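Local coordinates for protein putative beta-glucosidase (Bifidobacterium adolescentis, PDB 5WAB) that hydrolyses beta-glucosidic linkages as a glycoside hydrolase family 3 beta-glucosidase, and probably also releases terminal alpha-L-arabinopyranosyl groups from ginsenoside Rb2, at residues Val188-Tyr200 against Trp223-Ala235. Sequence-based numbering, arbitrary orientation.
Sequences VKTAQPWTIMCSY and WGYEGIVMSDWGA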
loop_
_atom_site.group_PDB
_atom_site.type_symbol
_atom_site.label_atom_id
_atom_site.label_comp_id
_atom_site.label_asym_id
_atom_site.label_seq_id
_atom_site.Cartn_x
_atom_site.Cartn_y
_atom_site.Cartn_z
ATOM N N VAL A 188 9.062 -6.923 8.258
ATOM C CA VAL A 188 9.422 -7.695 9.445
ATOM C C VAL A 188 10.934 -7.723 9.627
ATOM O O VAL A 188 11.444 -7.623 10.750
ATOM C CB VAL A 188 8.842 -9.121 9.356
ATOM C CG1 VAL A 188 9.567 -10.057 10.306
ATOM C CG2 VAL A 188 7.352 -9.125 9.665
ATOM N N LYS A 189 11.676 -7.885 8.534
ATOM C CA LYS A 189 13.126 -7.971 8.641
ATOM C C LYS A 189 13.772 -6.593 8.767
ATOM O O LYS A 189 14.761 -6.438 9.491
ATOM C CB LYS A 189 13.694 -8.731 7.445
ATOM C CG LYS A 189 13.405 -10.216 7.490
ATOM C CD LYS A 189 13.915 -10.910 6.249
ATOM C CE LYS A 189 13.755 -12.408 6.364
ATOM N NZ LYS A 189 14.071 -13.104 5.084
ATOM N N THR A 190 13.245 -5.578 8.080
ATOM C CA THR A 190 13.898 -4.270 8.114
ATOM C C THR A 190 13.508 -3.510 9.368
ATOM O O THR A 190 14.372 -3.038 10.116
ATOM C CB THR A 190 13.567 -3.464 6.867
ATOM O OG1 THR A 190 13.988 -4.210 5.722
ATOM C CG2 THR A 190 14.292 -2.108 6.900
ATOM N N ALA A 191 12.216 -3.370 9.607
ATOM C CA ALA A 191 11.786 -2.863 10.887
ATOM C C ALA A 191 11.408 -4.110 11.672
ATOM O O ALA A 191 11.854 -5.208 11.339
ATOM C CB ALA A 191 10.638 -1.862 10.718
ATOM N N GLN A 192 10.565 -3.976 12.652
ATOM C CA GLN A 192 10.178 -5.145 13.425
ATOM C C GLN A 192 8.883 -4.736 14.089
ATOM O O GLN A 192 8.894 -4.228 15.219
ATOM C CB GLN A 192 11.240 -5.560 14.451
ATOM C CG GLN A 192 12.342 -6.498 13.927
ATOM C CD GLN A 192 11.891 -7.962 13.817
ATOM O OE1 GLN A 192 10.861 -8.357 14.372
ATOM N NE2 GLN A 192 12.669 -8.768 13.096
ATOM N N PRO A 193 7.755 -4.910 13.410
ATOM C CA PRO A 193 6.500 -4.404 13.963
ATOM C C PRO A 193 6.196 -5.109 15.271
ATOM O O PRO A 193 6.297 -6.333 15.376
ATOM C CB PRO A 193 5.470 -4.736 12.876
ATOM C CG PRO A 193 6.271 -5.107 11.659
ATOM C CD PRO A 193 7.551 -5.670 12.168
ATOM N N TRP A 194 5.840 -4.324 16.280
ATOM C CA TRP A 194 5.588 -4.929 17.575
ATOM C C TRP A 194 4.337 -5.800 17.556
ATOM O O TRP A 194 4.156 -6.620 18.461
ATOM C CB TRP A 194 5.520 -3.829 18.648
ATOM C CG TRP A 194 6.820 -3.048 18.753
ATOM C CD1 TRP A 194 8.022 -3.378 18.186
ATOM C CD2 TRP A 194 7.045 -1.820 19.467
ATOM N NE1 TRP A 194 8.975 -2.435 18.495
ATOM C CE2 TRP A 194 8.403 -1.470 19.282
ATOM C CE3 TRP A 194 6.235 -0.987 20.245
ATOM C CZ2 TRP A 194 8.963 -0.323 19.848
ATOM C CZ3 TRP A 194 6.791 0.145 20.806
ATOM C CH2 TRP A 194 8.142 0.470 20.602
ATOM N N THR A 195 3.509 -5.673 16.522
ATOM C CA THR A 195 2.246 -6.386 16.421
ATOM C C THR A 195 1.957 -6.657 14.947
ATOM O O THR A 195 2.302 -5.848 14.078
ATOM C CB THR A 195 1.121 -5.572 17.082
ATOM O OG1 THR A 195 1.303 -5.580 18.504
ATOM C CG2 THR A 195 -0.240 -6.142 16.764
ATOM N N ILE A 196 1.373 -7.820 14.669
ATOM C CA ILE A 196 0.894 -8.179 13.341
ATOM C C ILE A 196 -0.550 -8.639 13.479
ATOM O O ILE A 196 -0.898 -9.319 14.448
ATOM C CB ILE A 196 1.763 -9.284 12.707
ATOM C CG1 ILE A 196 3.124 -8.717 12.298
ATOM C CG2 ILE A 196 1.058 -9.922 11.506
ATOM C CD1 ILE A 196 3.994 -9.708 11.582
ATOM N N MET A 197 -1.397 -8.250 12.527
ATOM C CA MET A 197 -2.789 -8.687 12.490
ATOM C C MET A 197 -2.968 -9.697 11.367
ATOM O O MET A 197 -2.654 -9.404 10.209
ATOM C CB MET A 197 -3.741 -7.512 12.282
ATOM C CG MET A 197 -5.207 -7.933 12.257
ATOM S SD MET A 197 -6.359 -6.553 12.124
ATOM C CE MET A 197 -5.614 -5.380 13.254
ATOM N N CYS A 198 -3.482 -10.873 11.705
ATOM C CA CYS A 198 -3.753 -11.876 10.693
ATOM C C CYS A 198 -5.067 -11.558 9.986
ATOM O O CYS A 198 -5.901 -10.795 10.481
ATOM C CB CYS A 198 -3.813 -13.272 11.314
ATOM S SG CYS A 198 -5.415 -13.678 12.050
ATOM N N SER A 199 -5.249 -12.162 8.816
ATOM C CA SER A 199 -6.422 -11.918 7.990
ATOM C C SER A 199 -7.568 -12.856 8.369
ATOM O O SER A 199 -7.377 -13.878 9.030
ATOM C CB SER A 199 -6.077 -12.084 6.510
ATOM O OG SER A 199 -5.604 -13.394 6.250
ATOM N N TYR A 200 -8.774 -12.492 7.921
ATOM C CA TYR A 200 -9.948 -13.329 8.154
ATOM C C TYR A 200 -9.932 -14.589 7.306
ATOM O O TYR A 200 -10.486 -15.614 7.719
ATOM C CB TYR A 200 -11.232 -12.564 7.834
ATOM C CG TYR A 200 -11.697 -11.553 8.853
ATOM C CD1 TYR A 200 -12.200 -11.957 10.081
ATOM C CD2 TYR A 200 -11.679 -10.194 8.566
ATOM C CE1 TYR A 200 -12.648 -11.033 11.005
ATOM C CE2 TYR A 200 -12.125 -9.266 9.478
ATOM C CZ TYR A 200 -12.607 -9.688 10.698
ATOM O OH TYR A 200 -13.051 -8.761 11.613
ATOM N N TRP A 223 11.655 -15.913 9.033
ATOM C CA TRP A 223 11.886 -14.477 8.910
ATOM C C TRP A 223 12.432 -13.828 10.180
ATOM O O TRP A 223 12.959 -12.711 10.107
ATOM C CB TRP A 223 10.591 -13.761 8.514
ATOM C CG TRP A 223 10.035 -14.131 7.169
ATOM C CD1 TRP A 223 10.625 -14.916 6.219
ATOM C CD2 TRP A 223 8.776 -13.717 6.621
ATOM N NE1 TRP A 223 9.809 -15.014 5.113
ATOM C CE2 TRP A 223 8.669 -14.286 5.336
ATOM C CE3 TRP A 223 7.729 -12.917 7.092
ATOM C CZ2 TRP A 223 7.550 -14.087 4.520
ATOM C CZ3 TRP A 223 6.619 -12.720 6.277
ATOM C CH2 TRP A 223 6.539 -13.305 5.009
ATOM N N GLY A 224 12.318 -14.479 11.337
ATOM C CA GLY A 224 12.785 -13.873 12.570
ATOM C C GLY A 224 11.887 -12.802 13.153
ATOM O O GLY A 224 12.383 -11.855 13.768
ATOM N N TYR A 225 10.575 -12.919 12.973
ATOM C CA TYR A 225 9.651 -11.962 13.568
ATOM C C TYR A 225 9.689 -12.083 15.087
ATOM O O TYR A 225 9.526 -13.175 15.642
ATOM C CB TYR A 225 8.236 -12.201 13.051
ATOM C CG TYR A 225 7.190 -11.303 13.672
ATOM C CD1 TYR A 225 7.274 -9.921 13.557
ATOM C CD2 TYR A 225 6.113 -11.837 14.363
ATOM C CE1 TYR A 225 6.324 -9.104 14.121
ATOM C CE2 TYR A 225 5.154 -11.027 14.923
ATOM C CZ TYR A 225 5.266 -9.661 14.802
ATOM O OH TYR A 225 4.309 -8.851 15.365
ATOM N N GLU A 226 9.904 -10.959 15.762
ATOM C CA GLU A 226 10.067 -10.951 17.207
ATOM C C GLU A 226 8.818 -10.498 17.951
ATOM O O GLU A 226 8.796 -10.542 19.185
ATOM C CB GLU A 226 11.238 -10.040 17.583
ATOM C CG GLU A 226 12.566 -10.442 16.973
ATOM C CD GLU A 226 13.658 -9.423 17.247
ATOM O OE1 GLU A 226 13.329 -8.252 17.552
ATOM O OE2 GLU A 226 14.848 -9.792 17.157
ATOM N N GLY A 227 7.780 -10.087 17.237
ATOM C CA GLY A 227 6.630 -9.450 17.831
ATOM C C GLY A 227 5.469 -10.382 18.076
ATOM O O GLY A 227 5.623 -11.603 18.154
ATOM N N ILE A 228 4.284 -9.791 18.146
ATOM C CA ILE A 228 3.045 -10.470 18.500
ATOM C C ILE A 228 2.151 -10.569 17.273
ATOM O O ILE A 228 2.218 -9.733 16.364
ATOM C CB ILE A 228 2.353 -9.669 19.626
ATOM C CG1 ILE A 228 3.119 -9.831 20.928
ATOM C CG2 ILE A 228 0.885 -10.013 19.767
ATOM C CD1 ILE A 228 3.687 -11.198 21.089
ATOM N N VAL A 229 1.307 -11.600 17.249
ATOM C CA VAL A 229 0.277 -11.758 16.230
ATOM C C VAL A 229 -1.076 -11.670 16.919
ATOM O O VAL A 229 -1.320 -12.361 17.916
ATOM C CB VAL A 229 0.406 -13.087 15.463
ATOM C CG1 VAL A 229 -0.629 -13.146 14.357
ATOM C CG2 VAL A 229 1.811 -13.257 14.915
ATOM N N MET A 230 -1.942 -10.810 16.405
ATOM C CA MET A 230 -3.315 -10.730 16.867
ATOM C C MET A 230 -4.252 -11.052 15.717
ATOM O O MET A 230 -3.902 -10.918 14.543
ATOM C CB MET A 230 -3.637 -9.339 17.422
ATOM C CG MET A 230 -3.503 -8.227 16.398
ATOM S SD MET A 230 -3.792 -6.625 17.149
ATOM C CE MET A 230 -5.435 -6.881 17.733
ATOM N N SER A 231 -5.462 -11.450 16.066
ATOM C CA SER A 231 -6.463 -11.758 15.066
ATOM C C SER A 231 -7.190 -10.487 14.649
ATOM O O SER A 231 -7.256 -9.503 15.392
ATOM C CB SER A 231 -7.475 -12.758 15.611
ATOM O OG SER A 231 -8.297 -12.116 16.572
ATOM N N ASP A 232 -7.742 -10.518 13.443
ATOM C CA ASP A 232 -8.766 -9.552 13.100
ATOM C C ASP A 232 -10.022 -9.835 13.923
ATOM O O ASP A 232 -10.213 -10.929 14.465
ATOM C CB ASP A 232 -9.062 -9.596 11.600
ATOM C CG ASP A 232 -9.473 -8.245 11.048
ATOM O OD1 ASP A 232 -9.998 -7.417 11.823
ATOM O OD2 ASP A 232 -9.258 -8.002 9.841
ATOM N N TRP A 233 -10.896 -8.838 14.002
ATOM C CA TRP A 233 -12.000 -8.892 14.952
ATOM C C TRP A 233 -12.979 -9.984 14.545
ATOM O O TRP A 233 -13.731 -9.838 13.575
ATOM C CB TRP A 233 -12.680 -7.530 15.053
ATOM C CG TRP A 233 -12.061 -6.609 16.084
ATOM C CD1 TRP A 233 -12.724 -5.947 17.079
ATOM C CD2 TRP A 233 -10.673 -6.274 16.241
ATOM N NE1 TRP A 233 -11.843 -5.214 17.832
ATOM C CE2 TRP A 233 -10.578 -5.400 17.341
ATOM C CE3 TRP A 233 -9.506 -6.619 15.554
ATOM C CZ2 TRP A 233 -9.371 -4.868 17.768
ATOM C CZ3 TRP A 233 -8.305 -6.096 15.984
ATOM C CH2 TRP A 233 -8.248 -5.225 17.078
ATOM N N GLY A 234 -12.952 -11.089 15.289
ATOM C CA GLY A 234 -13.745 -12.256 14.987
ATOM C C GLY A 234 -13.015 -13.340 14.230
ATOM O O GLY A 234 -13.613 -14.389 13.966
ATOM N N ALA A 235 -11.744 -13.121 13.870
ATOM C CA ALA A 235 -11.008 -14.078 13.051
ATOM C C ALA A 235 -10.543 -15.305 13.825
ATOM O O ALA A 235 -10.166 -16.303 13.202
ATOM C CB ALA A 235 -9.799 -13.401 12.405
HETATM O O HOH W 1 -8.605 -9.889 7.366
#
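The ring of Y225 is sandwiched: I196 CD1 sits over one face, 3.5 Å from the centroid and 17° off the normal, a CH-pi contact, while G227 N lies above the opposite face and P193 O at the edge. Over one face of the Y200 ring lies D232 CB, a second CH-pi contact, 3.7 Å from the centroid, and W233 O lies in plane at the edge. Between these aromatics, strands 195-198 and 228-230 run parallel, neighbours in the sheet of the family 3 N-terminal TIM-barrel-like domain, joined by a beta-alpha-beta crossover through helix 212-222. The evidence is alternation of bonds: I196 N donates to I228 O, I196 O accepts from M230 N at 2.7 Å, and C198 N reaches M230 O. I196 lies on the face packed against that helix, where L219 touches both I196 and Y225; T195 and M197 share the other face with M230, whose SD meets T195 CG2 at 3.6 Å.

At the N-terminal end, the Q192 amide bonds the 224-226 loop through both its oxygen and its nitrogen: OE1 accepts from E226 N at 3.1 Å, and NE2 gives a hydrogen to G224 O from above its carbonyl plane. A bend at chi2 (-79°) turns the amide so that both its atoms meet the loop. An alanine here is likely to leave E226 N and G224 O without these mates and the loop less fixed.

At the strands' C-terminal end, M197, with CG anti to its N (chi1 -179°), lays SD against the D232 carboxylate. A glycerol, probably from the crystallisation liquor, lies beside D232, consistent with a pocket; one water takes the Y200 N hydrogen at 2.7 Å while donating to D232 OD2.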